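Local coordinates for stromal cell-derived factor 2-like protein (Arabidopsis thaliana, PDB 3MAL) that takes part in protein quality control and the unfolded protein response of the endoplasmic reticulum, and forms a complex with ERDJ3B and BIP1 required for the immune receptor EFR, at residues Lys75-Ala79 / Leu192-Glu196; Ser104-Gly108 / His158-Tyr162; Gln140-Arg145 / Asn182-Glu188. All coordinates share one frame; numbering follows the deposited sequence. Where two conformers were deposited one is given.

Contact 1 (Lys75-Ala79 / Leu192-Glu196); sequences KQGDA and LPLNE
Asn195, almost at the C-terminal end of the model, joins two loops at the protein surface by gripping the turn Lys75-Asp78, which lies between strands 64-67 and 85-90. That turn is a type II beta turn, closed by Asp78 N to Lys75 O. Gly77 has a positive phi of 91° there, and its bare CA lets the tail pass 3.3 Å away at Pro193 O. The backbone makes one bond, Asn195 N to Gly77 O, at 2.9 Å. The side chain reaches further into the turn: with CG anti to its carbonyl carbon (chi1 -74°), Asn195 sends ND2 between two oxygens. Asn195 ND2 gives one bond to Gln76 O, 2.9 Å and rather bent, and a straight one to Asp78 OD1, also 2.9 Å. The carboxylate and amide planes are nearly perpendicular, and ND2, with OD1 in its own amide plane, meets OD1 from above the carboxylate plane. Lys75 NZ takes the syn lone pair of Asp78 OD1 in a 3.0 Å salt bridge, and Lys75 N bonds OD2, so the carboxylate is held at both oxygens. Beside this polar cluster, Leu194 CD2 rests on Ala79 CB, and Leu194 lies against Thr19. Asn195 is a predicted N-glycosylation site, but carries no sugar here. Its ND2, the attachment atom, gives both hydrogens to the turn in hydrogen bonds; a glycan there would leave one, so probably at most one bond could stay.

Contact 2 (Ser104-Gly108 / His158-Tyr162); sequences SPISG and HDKKY
Ile106 and Lys160 mark the closest backbone approach, with CA atoms 7.3 Å apart, too far for strand pairing, so the loop 104-108 meets the chain 158-162 through side chains. Ile106 does most of the work. Its CG1 branch lies anti to the carbonyl carbon (chi1 -64°), and the extended CD1 methyl settles over one face of the Tyr162 ring, 4.1 Å from the centroid and offset toward the rim, a CH-pi contact. Ile106 CD1 also comes within 3.6 Å of Lys161 O, while the other branch, CG2, touches Lys160 CB at 4.2 Å. Tyr162 thus has an aliphatic branch over its face, and at its edge it has a proline: Pro105 CG lies near the ring plane, 3.2 Å from Tyr162 OH, the two side chains crossing at about a right angle. At the other end of the contact, Ser107 OG lies in the plane of the His158 imidazole, 3.8 Å from CE1. Lys160 CD sits over the centre of that ring, 3.8 Å above its plane. The polar ends of Ser107 and His158 meet at Glu171, whose OE1 bonds Ser107 OG and His158 NE2, and whose OE2 bonds Ser104 OG and Ile106 N. Glu171 belongs to strand 170-175, which runs antiparallel to both 154-161 and 110-115. The loop joining strands 96-100 and 110-115 meets the end of strand 154-161, and Glu171 of the strand between bonds both sides.

Contact 3 (Gln140-Arg145 / Asn182-Glu188); sequences QDQRVR and NIWLAAE
Val144 and Trp184 form the tight part of this contact, an antiparallel hydrogen-bonded pair between strands 143-148 and 184-190 of the barrel. Val144 N reaches Trp184 O at 2.9 Å, and Trp184 N returns to Val144 O at 2.8 Å. Both side chains point to the buried side. Val144 CG2, between its backbone N and carbonyl carbon, is set 3.4 Å from Trp184 O and near Trp184 CB, while the indole hydrogen-bonds Leu155 O through NE1. Before Arg143 the segment is loop, and the direct ladder is interrupted at Gln142, where a water donates to Gln142 O at 2.8 Å and accepts from Ala186 N at 2.9 Å. Asp141 N still bonds Ala186 O at 2.8 Å. The solvent side carries exposed Arg143 and partly exposed Leu185, side by side and pointing the same way, with Leu185 CD2 3.7 Å from Arg143 CG; the guanidinium turns to a salt bridge with Glu29. Arg145 runs extended to Asn182, its NH1 giving a bent 2.8 Å bond to Asn182 OD1, the guanidinium and amide planes 72° apart. Arg145 NE makes a salt bridge with Glu132, and NH1 also hydrogen-bonds Lys179 O. Asn182 OD1 accepts from both Arg145 NH1 and Lys179 N, and ND2 bonds Glu177 O. The ends of both groups are thus held by several partners, and the nearby carboxylate of Glu132 probably offsets the arginine's charge.

The three contacts span a beta-trefoil built from MIR repeats. Contact 3 joins the last two strands of its six-stranded barrel, 143-148 and 184-190, with its centre about 10 Å from that of the chain. Contacts 1 and 2 lie at the surface on opposite sides of that centre, their own centres about 36 Å apart; the centre of contact 3 lies about 19 Å from that of contact 1 and about 21 Å from that of contact 2. Along the chain, contact 1 encloses the other two, whose segments alternate. The last barrel strand continues into the C-terminal tail, which returns to the loop before strand 85-90, while contact 2 joins the 96-100/110-115 loop to strand 154-161.

Contact 1 (Lys75-Ala79 / Leu192-Glu196)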
ATOM      1  N   LYS A  75       8.517   1.059  17.160  1.00 18.34           N
ATOM      2  CA  LYS A  75       9.083  -0.294  17.074  1.00 17.02           C
ATOM      3  C   LYS A  75       8.002  -1.361  16.832  1.00 16.51           C
ATOM      4  O   LYS A  75       6.785  -1.102  16.990  1.00 15.69           O
ATOM      5  CB  LYS A  75       9.904  -0.602  18.335  1.00 17.16           C
ATOM      6  CG  LYS A  75       9.059  -0.795  19.627  1.00 16.78           C
ATOM      7  CD  LYS A  75       9.929  -0.657  20.857  1.00 18.27           C
ATOM      8  CE  LYS A  75       9.164  -0.880  22.128  1.00 17.96           C
ATOM      9  NZ  LYS A  75       8.175   0.218  22.392  1.00 20.13           N
ATOM     10  N   GLN A  76       8.443  -2.549  16.420  1.00 15.08           N
ATOM     11  CA  GLN A  76       7.533  -3.683  16.252  1.00 14.62           C
ATOM     12  C   GLN A  76       6.720  -3.883  17.539  1.00 14.00           C
ATOM     13  O   GLN A  76       7.282  -3.848  18.652  1.00 13.23           O
ATOM     14  CB  GLN A  76       8.310  -4.958  15.927  1.00 15.09           C
ATOM     15  CG  GLN A  76       9.042  -4.948  14.560  1.00 18.00           C
ATOM     16  CD  GLN A  76       9.735  -6.273  14.266  1.00 24.09           C
ATOM     17  OE1 GLN A  76       9.276  -7.093  13.429  1.00 24.39           O
ATOM     18  NE2 GLN A  76      10.847  -6.503  14.962  1.00 23.44           N
ATOM     19  N   GLY A  77       5.406  -4.078  17.384  1.00 13.17           N
ATOM     20  CA  GLY A  77       4.486  -4.178  18.520  1.00 12.59           C
ATOM     21  C   GLY A  77       3.858  -2.857  18.980  1.00 12.87           C
ATOM     22  O   GLY A  77       2.969  -2.858  19.828  1.00 12.04           O
ATOM     23  N   ASP A  78       4.344  -1.723  18.459  1.00 12.98           N
ATOM     24  CA  ASP A  78       3.718  -0.437  18.771  1.00 12.90           C
ATOM     25  C   ASP A  78       2.508  -0.261  17.842  1.00 13.13           C
ATOM     26  O   ASP A  78       2.571  -0.621  16.654  1.00 12.74           O
ATOM     27  CB  ASP A  78       4.700   0.742  18.598  1.00 12.93           C
ATOM     28  CG  ASP A  78       5.779   0.808  19.691  1.00 14.53           C
ATOM     29  OD1 ASP A  78       5.708   0.071  20.719  1.00 14.73           O
ATOM     30  OD2 ASP A  78       6.720   1.617  19.511  1.00 16.01           O
ATOM     31  N   ALA A  79       1.401   0.257  18.378  1.00 12.21           N
ATOM     32  CA  ALA A  79       0.240   0.586  17.549  1.00 12.77           C
ATOM     33  C   ALA A  79       0.610   1.647  16.510  1.00 12.29           C
ATOM     34  O   ALA A  79       1.310   2.615  16.823  1.00 13.20           O
ATOM     35  CB  ALA A  79      -0.952   1.090  18.434  1.00 12.41           C
ATOM     36  N   LEU A 192       1.026  -8.349  15.407  1.00 10.49           N
ATOM     37  CA  LEU A 192       1.936  -8.614  16.505  1.00 10.89           C
ATOM     38  C   LEU A 192       1.341  -8.041  17.796  1.00 12.13           C
ATOM     39  O   LEU A 192       0.621  -7.019  17.758  1.00 12.17           O
ATOM     40  CB  LEU A 192       3.332  -8.046  16.238  1.00 10.22           C
ATOM     41  CG  LEU A 192       4.159  -8.588  15.058  1.00  9.19           C
ATOM     42  CD1 LEU A 192       5.593  -8.093  15.198  1.00 10.30           C
ATOM     43  CD2 LEU A 192       4.108 -10.156  14.960  1.00  9.44           C
ATOM     44  N   PRO A 193       1.618  -8.703  18.938  1.00 12.54           N
ATOM     45  CA  PRO A 193       1.087  -8.263  20.227  1.00 13.26           C
ATOM     46  C   PRO A 193       1.416  -6.810  20.499  1.00 13.80           C
ATOM     47  O   PRO A 193       2.471  -6.320  20.102  1.00 13.97           O
ATOM     48  CB  PRO A 193       1.793  -9.172  21.242  1.00 13.35           C
ATOM     49  CG  PRO A 193       2.287 -10.323  20.472  1.00 12.90           C
ATOM     50  CD  PRO A 193       2.440  -9.914  19.046  1.00 12.43           C
ATOM     51  N   LEU A 194       0.494  -6.123  21.150  1.00 15.59           N
ATOM     52  CA  LEU A 194       0.716  -4.749  21.594  1.00 16.71           C
ATOM     53  C   LEU A 194       1.685  -4.684  22.739  1.00 17.83           C
ATOM     54  O   LEU A 194       1.463  -5.313  23.792  1.00 18.36           O
ATOM     55  CB  LEU A 194      -0.592  -4.129  22.068  1.00 17.03           C
ATOM     56  CG  LEU A 194      -1.469  -3.395  21.085  1.00 17.93           C
ATOM     57  CD1 LEU A 194      -2.853  -3.194  21.752  1.00 19.46           C
ATOM     58  CD2 LEU A 194      -0.822  -2.067  20.718  1.00 17.71           C
ATOM     59  N   ASN A 195       2.734  -3.889  22.561  1.00 18.76           N
ATOM     60  CA  ASN A 195       3.705  -3.644  23.613  1.00 21.79           C
ATOM     61  C   ASN A 195       3.029  -3.124  24.879  1.00 24.27           C
ATOM     62  O   ASN A 195       3.612  -3.150  25.952  1.00 24.90           O
ATOM     63  CB  ASN A 195       4.828  -2.727  23.120  1.00 20.54           C
ATOM     64  CG  ASN A 195       5.784  -3.460  22.195  1.00 19.91           C
ATOM     65  OD1 ASN A 195       6.049  -4.643  22.394  1.00 21.10           O
ATOM     66  ND2 ASN A 195       6.295  -2.773  21.187  1.00 16.62           N
ATOM     67  N   GLU A 196       1.798  -2.655  24.702  1.00 27.76           N
ATOM     68  CA  GLU A 196       0.804  -2.439  25.771  1.00 31.25           C
ATOM     69  C   GLU A 196       0.349  -1.006  25.655  1.00 31.90           C
ATOM     70  O   GLU A 196      -0.826  -0.760  25.361  1.00 31.99           O
ATOM     71  CB  GLU A 196       1.332  -2.746  27.187  1.00 32.12           C
ATOM     72  CG  GLU A 196       1.128  -4.197  27.681  1.00 36.26           C
ATOM     73  CD  GLU A 196       1.515  -4.380  29.165  1.00 42.25           C
ATOM     74  OE1 GLU A 196       1.262  -3.446  29.972  1.00 44.26           O
ATOM     75  OE2 GLU A 196       2.059  -5.460  29.539  1.00 44.98           O
TER

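Contact 2 (Ser104-Gly108 / His158-Tyr162)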
ATOM      1  N   SER A 104       1.169   6.383 -14.524  1.00 11.43           N
ATOM      2  CA  SER A 104       0.629   5.021 -14.359  1.00 10.07           C
ATOM      3  C   SER A 104       0.160   4.512 -15.732  1.00 10.55           C
ATOM      4  O   SER A 104      -0.206   5.323 -16.585  1.00 10.31           O
ATOM      5  CB  SER A 104      -0.522   5.029 -13.350  1.00 10.07           C
ATOM      6  OG  SER A 104      -1.668   5.758 -13.804  1.00  7.61           O
ATOM      7  N   PRO A 105       0.153   3.180 -15.947  1.00 10.43           N
ATOM      8  CA  PRO A 105       0.004   2.698 -17.334  1.00 11.25           C
ATOM      9  C   PRO A 105      -1.369   2.814 -17.994  1.00 11.63           C
ATOM     10  O   PRO A 105      -1.439   2.787 -19.233  1.00 12.79           O
ATOM     11  CB  PRO A 105       0.431   1.215 -17.250  1.00 11.52           C
ATOM     12  CG  PRO A 105       0.770   0.947 -15.815  1.00 10.75           C
ATOM     13  CD  PRO A 105       0.291   2.085 -14.984  1.00 10.11           C
ATOM     14  N   ILE A 106      -2.449   2.919 -17.220  1.00 11.45           N
ATOM     15  CA  ILE A 106      -3.782   2.953 -17.823  1.00 11.50           C
ATOM     16  C   ILE A 106      -4.375   4.360 -17.813  1.00 11.89           C
ATOM     17  O   ILE A 106      -4.792   4.856 -18.869  1.00 12.51           O
ATOM     18  CB  ILE A 106      -4.791   1.901 -17.197  1.00 11.10           C
ATOM     19  CG1 ILE A 106      -4.309   0.467 -17.467  1.00 10.51           C
ATOM     20  CG2 ILE A 106      -6.174   2.064 -17.786  1.00 11.62           C
ATOM     21  CD1 ILE A 106      -5.291  -0.633 -16.971  1.00 10.33           C
ATOM     22  N   SER A 107      -4.390   4.998 -16.641  1.00 11.01           N
ATOM     23  CA  SER A 107      -5.088   6.275 -16.459  1.00 10.87           C
ATOM     24  C   SER A 107      -4.167   7.515 -16.477  1.00 10.61           C
ATOM     25  O   SER A 107      -4.642   8.647 -16.413  1.00 10.38           O
ATOM     26  CB  SER A 107      -5.924   6.247 -15.180  1.00 10.50           C
ATOM     27  OG  SER A 107      -5.080   6.102 -14.033  1.00 11.75           O
ATOM     28  N   GLY A 108      -2.860   7.313 -16.564  1.00 10.08           N
ATOM     29  CA  GLY A 108      -1.933   8.456 -16.637  1.00 10.62           C
ATOM     30  C   GLY A 108      -1.929   9.278 -15.359  1.00 10.59           C
ATOM     31  O   GLY A 108      -1.714  10.500 -15.394  1.00 11.44           O
ATOM     32  N   HIS A 158      -9.458   1.420  -8.991  1.00  8.91           N
ATOM     33  CA  HIS A 158     -10.703   1.589  -9.757  1.00  9.32           C
ATOM     34  C   HIS A 158     -10.891   0.404 -10.701  1.00 10.34           C
ATOM     35  O   HIS A 158      -9.977  -0.387 -10.916  1.00 10.51           O
ATOM     36  CB  HIS A 158     -10.742   2.890 -10.582  1.00  8.95           C
ATOM     37  CG  HIS A 158      -9.421   3.303 -11.177  1.00  8.10           C
ATOM     38  ND1 HIS A 158      -9.125   4.618 -11.477  1.00  9.01           N
ATOM     39  CD2 HIS A 158      -8.318   2.589 -11.512  1.00  8.37           C
ATOM     40  CE1 HIS A 158      -7.902   4.698 -11.975  1.00  8.28           C
ATOM     41  NE2 HIS A 158      -7.389   3.477 -12.014  1.00 10.99           N
ATOM     42  N   ASP A 159     -12.076   0.317 -11.280  1.00 10.46           N
ATOM     43  CA  ASP A 159     -12.430  -0.743 -12.208  1.00 12.25           C
ATOM     44  C   ASP A 159     -11.819  -0.429 -13.588  1.00 12.18           C
ATOM     45  O   ASP A 159     -12.539  -0.236 -14.570  1.00 12.30           O
ATOM     46  CB  ASP A 159     -13.958  -0.812 -12.286  1.00 12.84           C
ATOM     47  CG  ASP A 159     -14.456  -1.993 -13.077  1.00 16.35           C
ATOM     48  OD1 ASP A 159     -13.739  -3.004 -13.182  1.00 19.66           O
ATOM     49  OD2 ASP A 159     -15.572  -1.889 -13.612  1.00 20.80           O
ATOM     50  N   LYS A 160     -10.490  -0.354 -13.630  1.00 11.65           N
ATOM     51  CA  LYS A 160      -9.714  -0.178 -14.863  1.00 12.36           C
ATOM     52  C   LYS A 160      -8.677  -1.283 -14.855  1.00 12.06           C
ATOM     53  O   LYS A 160      -7.819  -1.307 -13.978  1.00 11.90           O
ATOM     54  CB  LYS A 160      -9.065   1.215 -14.913  1.00 12.31           C
ATOM     55  CG  LYS A 160     -10.107   2.343 -14.901  1.00 15.08           C
ATOM     56  CD  LYS A 160      -9.504   3.670 -15.347  1.00 19.78           C
ATOM     57  CE  LYS A 160     -10.484   4.840 -15.169  1.00 21.02           C
ATOM     58  NZ  LYS A 160     -11.399   4.972 -16.333  1.00 25.02           N
ATOM     59  N   LYS A 161      -8.784  -2.216 -15.813  1.00 12.42           N
ATOM     60  CA  LYS A 161      -8.077  -3.484 -15.709  1.00 12.26           C
ATOM     61  C   LYS A 161      -7.088  -3.758 -16.827  1.00 12.21           C
ATOM     62  O   LYS A 161      -7.323  -3.387 -17.979  1.00 11.27           O
ATOM     63  CB  LYS A 161      -9.069  -4.650 -15.672  1.00 13.13           C
ATOM     64  CG  LYS A 161     -10.097  -4.624 -14.562  1.00 13.81           C
ATOM     65  CD  LYS A 161     -10.843  -5.945 -14.615  1.00 17.91           C
ATOM     66  CE  LYS A 161     -12.304  -5.840 -14.241  1.00 22.87           C
ATOM     67  NZ  LYS A 161     -12.520  -6.125 -12.805  1.00 23.27           N
ATOM     68  N   TYR A 162      -5.995  -4.441 -16.483  1.00 11.44           N
ATOM     69  CA  TYR A 162      -5.062  -4.975 -17.485  1.00 11.63           C
ATOM     70  C   TYR A 162      -5.748  -6.108 -18.262  1.00 12.38           C
ATOM     71  O   TYR A 162      -6.733  -6.675 -17.787  1.00 11.41           O
ATOM     72  CB  TYR A 162      -3.755  -5.437 -16.797  1.00 11.15           C
ATOM     73  CG  TYR A 162      -3.063  -4.285 -16.085  1.00  8.57           C
ATOM     74  CD1 TYR A 162      -3.115  -4.152 -14.701  1.00  8.14           C
ATOM     75  CD2 TYR A 162      -2.406  -3.297 -16.815  1.00  8.19           C
ATOM     76  CE1 TYR A 162      -2.493  -3.066 -14.052  1.00  8.04           C
ATOM     77  CE2 TYR A 162      -1.800  -2.218 -16.203  1.00  8.39           C
ATOM     78  CZ  TYR A 162      -1.837  -2.101 -14.823  1.00  9.03           C
ATOM     79  OH  TYR A 162      -1.228  -1.011 -14.255  1.00  7.47           O
TER

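Contact 3 (Gln140-Arg145 / Asn182-Glu188)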
ATOM      1  N   GLN A 140      -8.026  -3.317  12.079  1.00 13.04           N
ATOM      2  CA  GLN A 140      -8.590  -4.079  10.984  1.00 14.14           C
ATOM      3  C   GLN A 140     -10.010  -3.609  10.654  1.00 15.00           C
ATOM      4  O   GLN A 140     -10.787  -3.288  11.544  1.00 15.42           O
ATOM      5  CB  GLN A 140      -8.598  -5.562  11.344  1.00 15.16           C
ATOM      6  CG  GLN A 140      -9.189  -6.428  10.275  1.00 17.40           C
ATOM      7  CD  GLN A 140      -9.168  -7.903  10.650  1.00 23.57           C
ATOM      8  OE1 GLN A 140      -8.154  -8.583  10.497  1.00 23.58           O
ATOM      9  NE2 GLN A 140     -10.311  -8.409  11.103  1.00 23.99           N
ATOM     10  N   ASP A 141     -10.332  -3.556   9.375  1.00 15.59           N
ATOM     11  CA  ASP A 141     -11.627  -3.090   8.906  1.00 17.11           C
ATOM     12  C   ASP A 141     -11.938  -1.636   9.080  1.00 16.54           C
ATOM     13  O   ASP A 141     -13.035  -1.258   8.719  1.00 17.34           O
ATOM     14  CB  ASP A 141     -12.812  -3.858   9.513  1.00 18.19           C
ATOM     15  CG  ASP A 141     -12.707  -5.316   9.294  1.00 22.64           C
ATOM     16  OD1 ASP A 141     -12.495  -6.047  10.282  1.00 29.43           O
ATOM     17  OD2 ASP A 141     -12.813  -5.744   8.129  1.00 26.98           O
ATOM     18  N   GLN A 142     -11.061  -0.790   9.611  1.00 16.12           N
ATOM     19  CA  GLN A 142     -11.475   0.632   9.643  1.00 15.05           C
ATOM     20  C   GLN A 142     -11.096   1.314   8.340  1.00 14.07           C
ATOM     21  O   GLN A 142     -10.130   0.934   7.687  1.00 12.73           O
ATOM     22  CB  GLN A 142     -10.971   1.451  10.863  1.00 16.17           C
ATOM     23  CG  GLN A 142      -9.560   1.397  10.998  1.00 17.78           C
ATOM     24  CD  GLN A 142      -8.930   2.384  11.947  1.00 15.85           C
ATOM     25  OE1 GLN A 142      -9.437   2.778  13.026  1.00 17.51           O
ATOM     26  NE2 GLN A 142      -7.758   2.709  11.593  1.00 13.01           N
ATOM     27  N   ARG A 143     -11.839   2.349   7.977  1.00 12.17           N
ATOM     28  CA  ARG A 143     -11.633   3.023   6.708  1.00 11.54           C
ATOM     29  C   ARG A 143     -10.450   3.972   6.836  1.00 10.47           C
ATOM     30  O   ARG A 143     -10.385   4.777   7.780  1.00  9.38           O
ATOM     31  CB  ARG A 143     -12.912   3.768   6.331  1.00 11.67           C
ATOM     32  CG  ARG A 143     -14.112   2.825   6.119  1.00 14.65           C
ATOM     33  CD  ARG A 143     -15.446   3.570   6.131  1.00 17.50           C
ATOM     34  NE  ARG A 143     -15.843   3.905   4.768  1.00 22.29           N
ATOM     35  CZ  ARG A 143     -15.791   5.119   4.230  1.00 25.48           C
ATOM     36  NH1 ARG A 143     -15.371   6.158   4.950  1.00 28.21           N
ATOM     37  NH2 ARG A 143     -16.174   5.293   2.968  1.00 25.92           N
ATOM     38  N   VAL A 144      -9.492   3.844   5.914  1.00  9.22           N
ATOM     39  CA  VAL A 144      -8.261   4.655   5.959  1.00  8.29           C
ATOM     40  C   VAL A 144      -7.899   5.097   4.545  1.00  8.29           C
ATOM     41  O   VAL A 144      -8.398   4.552   3.550  1.00  7.91           O
ATOM     42  CB  VAL A 144      -7.029   3.870   6.578  1.00  7.28           C
ATOM     43  CG1 VAL A 144      -7.348   3.357   7.986  1.00  6.16           C
ATOM     44  CG2 VAL A 144      -6.583   2.695   5.663  1.00  6.02           C
ATOM     45  N   ARG A 145      -7.020   6.087   4.466  1.00  8.96           N
ATOM     46  CA  ARG A 145      -6.373   6.448   3.200  1.00  8.67           C
ATOM     47  C   ARG A 145      -4.891   6.365   3.481  1.00  8.66           C
ATOM     48  O   ARG A 145      -4.479   6.464   4.641  1.00  9.26           O
ATOM     49  CB  ARG A 145      -6.750   7.873   2.769  1.00  8.49           C
ATOM     50  CG  ARG A 145      -8.238   8.059   2.476  1.00  9.86           C
ATOM     51  CD  ARG A 145      -8.559   9.431   1.827  1.00 14.82           C
ATOM     52  NE  ARG A 145      -9.916   9.857   2.199  1.00 20.53           N
ATOM     53  CZ  ARG A 145     -11.016   9.633   1.490  1.00 19.24           C
ATOM     54  NH1 ARG A 145     -10.971   9.006   0.336  1.00 22.36           N
ATOM     55  NH2 ARG A 145     -12.167  10.070   1.936  1.00 22.65           N
ATOM     56  N   ASN A 182     -10.340   6.036  -3.212  1.00  9.80           N
ATOM     57  CA  ASN A 182      -9.072   5.947  -2.462  1.00  9.27           C
ATOM     58  C   ASN A 182      -9.226   5.637  -0.968  1.00  9.31           C
ATOM     59  O   ASN A 182      -8.361   5.951  -0.162  1.00  9.08           O
ATOM     60  CB  ASN A 182      -8.053   7.081  -2.782  1.00  9.77           C
ATOM     61  CG  ASN A 182      -8.668   8.462  -2.840  1.00 10.72           C
ATOM     62  OD1 ASN A 182      -9.203   8.962  -1.843  1.00  9.61           O
ATOM     63  ND2 ASN A 182      -8.533   9.126  -4.004  1.00  8.84           N
ATOM     64  N   ILE A 183     -10.343   5.016  -0.615  1.00  8.83           N
ATOM     65  CA  ILE A 183     -10.466   4.487   0.727  0.50  9.53           C
ATOM     66  C   ILE A 183     -10.097   3.002   0.729  1.00  8.92           C
ATOM     67  O   ILE A 183     -10.434   2.231  -0.193  1.00  8.94           O
ATOM     68  CB  ILE A 183     -11.840   4.793   1.372  0.50  9.70           C
ATOM     69  CG1 ILE A 183     -11.854   4.370   2.850  0.50 10.44           C
ATOM     70  CG2 ILE A 183     -12.969   4.176   0.576  0.50 11.43           C
ATOM     71  CD1 ILE A 183     -12.200   2.915   3.092  0.50 12.31           C
ATOM     72  N   TRP A 184      -9.328   2.626   1.743  1.00  8.91           N
ATOM     73  CA  TRP A 184      -8.849   1.254   1.897  1.00  9.70           C
ATOM     74  C   TRP A 184      -9.162   0.735   3.305  1.00  9.69           C
ATOM     75  O   TRP A 184      -9.427   1.512   4.221  1.00  9.17           O
ATOM     76  CB  TRP A 184      -7.328   1.193   1.655  1.00  8.99           C
ATOM     77  CG  TRP A 184      -6.925   1.579   0.245  1.00  9.22           C
ATOM     78  CD1 TRP A 184      -6.804   2.845  -0.259  1.00  7.84           C
ATOM     79  CD2 TRP A 184      -6.590   0.687  -0.834  1.00  8.50           C
ATOM     80  NE1 TRP A 184      -6.415   2.796  -1.582  1.00  8.99           N
ATOM     81  CE2 TRP A 184      -6.279   1.488  -1.959  1.00  8.41           C
ATOM     82  CE3 TRP A 184      -6.532  -0.700  -0.960  1.00  8.38           C
ATOM     83  CZ2 TRP A 184      -5.906   0.936  -3.195  1.00  8.53           C
ATOM     84  CZ3 TRP A 184      -6.160  -1.255  -2.188  1.00  8.06           C
ATOM     85  CH2 TRP A 184      -5.846  -0.433  -3.285  1.00  8.00           C
ATOM     86  N   LEU A 185      -9.097  -0.586   3.453  1.00 10.24           N
ATOM     87  CA  LEU A 185      -9.332  -1.287   4.719  1.00 11.39           C
ATOM     88  C   LEU A 185      -8.248  -2.377   4.904  1.00 11.43           C
ATOM     89  O   LEU A 185      -8.010  -3.194   4.001  1.00 11.17           O
ATOM     90  CB  LEU A 185     -10.726  -1.941   4.699  1.00 12.05           C
ATOM     91  CG  LEU A 185     -11.903  -1.014   4.309  1.00 15.28           C
ATOM     92  CD1 LEU A 185     -12.902  -1.676   3.380  1.00 18.76           C
ATOM     93  CD2 LEU A 185     -12.615  -0.493   5.518  1.00 18.61           C
ATOM     94  N   ALA A 186      -7.584  -2.384   6.050  1.00 11.96           N
ATOM     95  CA  ALA A 186      -6.703  -3.506   6.364  1.00 13.15           C
ATOM     96  C   ALA A 186      -7.548  -4.724   6.728  1.00 14.44           C
ATOM     97  O   ALA A 186      -8.516  -4.628   7.502  1.00 14.30           O
ATOM     98  CB  ALA A 186      -5.715  -3.152   7.491  1.00 13.02           C
ATOM     99  N   ALA A 187      -7.183  -5.873   6.162  1.00 16.28           N
ATOM    100  CA  ALA A 187      -7.895  -7.138   6.447  1.00 17.00           C
ATOM    101  C   ALA A 187      -6.964  -8.367   6.482  1.00 17.29           C
ATOM    102  O   ALA A 187      -5.764  -8.288   6.122  1.00 17.35           O
ATOM    103  CB  ALA A 187      -8.992  -7.337   5.412  1.00 18.04           C
ATOM    104  N   GLU A 188      -7.503  -9.508   6.902  1.00 17.08           N
ATOM    105  CA  GLU A 188      -6.775 -10.779   6.793  1.00 17.92           C
ATOM    106  C   GLU A 188      -5.371 -10.747   7.388  1.00 17.33           C
ATOM    107  O   GLU A 188      -4.491 -11.466   6.939  1.00 18.96           O
ATOM    108  CB  GLU A 188      -6.676 -11.232   5.328  1.00 18.05           C
ATOM    109  CG  GLU A 188      -7.992 -11.632   4.803  1.00 21.79           C
ATOM    110  CD  GLU A 188      -7.990 -12.028   3.342  1.00 25.48           C
ATOM    111  OE1 GLU A 188      -7.098 -12.767   2.857  1.00 28.90           O
ATOM    112  OE2 GLU A 188      -8.946 -11.623   2.674  1.00 28.25           O
TER
HETATM  113  O   HOH W   1      -7.886  -0.548   8.272  1.00  7.46           O